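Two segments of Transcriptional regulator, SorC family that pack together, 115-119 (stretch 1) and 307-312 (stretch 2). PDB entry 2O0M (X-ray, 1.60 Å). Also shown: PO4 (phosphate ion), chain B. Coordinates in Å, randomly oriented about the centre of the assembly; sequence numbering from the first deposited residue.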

# COMPACT_ATOMS: atom_id res chain seq x y z
N GLY A 115 -9.35 -16.23 -9.74
CA GLY A 115 -8.25 -16.28 -10.68
C GLY A 115 -6.88 -16.06 -10.08
O GLY A 115 -6.69 -16.16 -8.86
N ASP A 116 -5.94 -15.75 -10.96
CA ASP A 116 -4.51 -15.65 -10.64
C ASP A 116 -3.94 -14.40 -11.31
O ASP A 116 -3.71 -14.39 -12.52
N SER A 117 -3.69 -13.36 -10.51
CA SER A 117 -3.15 -12.10 -11.02
C SER A 117 -1.74 -12.22 -11.59
O SER A 117 -1.27 -11.30 -12.27
N ASP A 118 -1.04 -13.31 -11.29
CA ASP A 118 0.25 -13.56 -11.94
C ASP A 118 0.08 -13.73 -13.45
O ASP A 118 0.91 -13.28 -14.23
N ILE A 119 -0.99 -14.41 -13.85
CA ILE A 119 -1.16 -14.79 -15.26
C ILE A 119 -2.37 -14.13 -15.95
O ILE A 119 -2.48 -14.19 -17.18
N ALA A 307 -2.97 -7.47 -2.53
CA ALA A 307 -1.82 -8.25 -3.00
C ALA A 307 -2.30 -9.61 -3.44
O ALA A 307 -3.03 -10.30 -2.72
N GLY A 308 -1.87 -10.00 -4.64
CA GLY A 308 -2.31 -11.25 -5.22
C GLY A 308 -1.19 -11.97 -5.94
O GLY A 308 -0.08 -11.44 -6.08
N GLY A 309 -1.53 -13.17 -6.41
CA GLY A 309 -0.61 -14.01 -7.17
C GLY A 309 0.03 -15.05 -6.26
O GLY A 309 0.39 -14.75 -5.12
N LYS A 310 0.18 -16.27 -6.75
CA LYS A 310 0.93 -17.28 -6.03
C LYS A 310 2.34 -16.76 -5.67
O LYS A 310 2.89 -17.09 -4.62
N THR A 311 2.90 -15.92 -6.53
CA THR A 311 4.26 -15.42 -6.33
C THR A 311 4.41 -14.57 -5.07
O THR A 311 5.51 -14.40 -4.56
N LYS A 312 3.29 -14.04 -4.58
CA LYS A 312 3.29 -13.16 -3.41
C LYS A 312 2.88 -13.85 -2.10
O LYS A 312 2.86 -13.21 -1.04

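The two loops meet in a small polar contact, burying 214 Å² in all, in which the carboxylate of D118 grips the backbone and side chain of T311. D118 points toward the second stretch in an m rotamer (chi1 -74°) and uses both oxygens: T311 OG1 donates to D118 OD1 at 2.7 Å, while T311 N donates to D118 OD2 at 3.1 Å with a nearly straight N-H...O angle of 162°. The p rotamer of T311 (chi1 59°) places its hydroxyl for this two-point attachment. K310 N also lies 2.9 Å from D118 OD2, but the angle is too poor for a hydrogen bond.

The approach is close because G309 has no side chain; a CB there would fall 2.4 Å from D118 OD1, and one on G308 would come within 2.9 Å of S117 OG. S117, also pointing toward the partner in a p rotamer, brings OG to 3.1 Å from G309 N without hydrogen-bonding to it. D116, a t rotamer, starts sideways, yet its OD1 reaches 3.8 Å from G309 CA and accepts a hydrogen bond from D118 N (2.9 Å), bracing the first loop. K310 leads its amine away, whereas K312, outside the contact, extends to a phosphate ion, with K312 NZ 2.7 Å from PO4 O1.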

# COMPACT_ATOMS: atom_id res chain seq x y z
CB ASP A 116 -3.78 -16.90 -11.14
CG ASP A 116 -2.29 -16.90 -10.79
OD1 ASP A 116 -1.79 -15.91 -10.24
OD2 ASP A 116 -1.63 -17.92 -11.06
CB SER A 117 -3.15 -11.02 -9.93
OG SER A 117 -2.33 -11.39 -8.83
CB ASP A 118 0.93 -14.81 -11.39
CG ASP A 118 1.50 -14.61 -10.00
OD1 ASP A 118 1.98 -13.51 -9.70
OD2 ASP A 118 1.48 -15.59 -9.21
CB ILE A 119 -1.17 -16.34 -15.41
CG1 ILE A 119 -2.51 -16.94 -14.98
CG2 ILE A 119 -0.02 -16.96 -14.61
CD1 ILE A 119 -2.55 -18.48 -14.98
CB ALA A 307 -0.76 -8.37 -1.92
CB LYS A 310 1.02 -18.57 -6.84
CG LYS A 310 1.77 -19.68 -6.13
CD LYS A 310 3.22 -19.76 -6.55
CE LYS A 310 3.98 -20.68 -5.61
NZ LYS A 310 5.42 -20.79 -5.90
CB THR A 311 4.75 -14.58 -7.54
OG1 THR A 311 3.89 -13.45 -7.74
CG2 THR A 311 4.82 -15.43 -8.81
CB LYS A 312 2.39 -11.93 -3.66
CG LYS A 312 3.07 -10.85 -4.49
CD LYS A 312 2.41 -9.49 -4.31
CE LYS A 312 3.08 -8.43 -5.17
NZ LYS A 312 2.53 -7.08 -4.89
P PO4 B . 4.20 -4.46 -6.68
O1 PO4 B . 4.59 -5.74 -6.05
O2 PO4 B . 2.73 -4.31 -6.81
O3 PO4 B . 4.84 -3.32 -5.96
O4 PO4 B . 4.81 -4.40 -8.05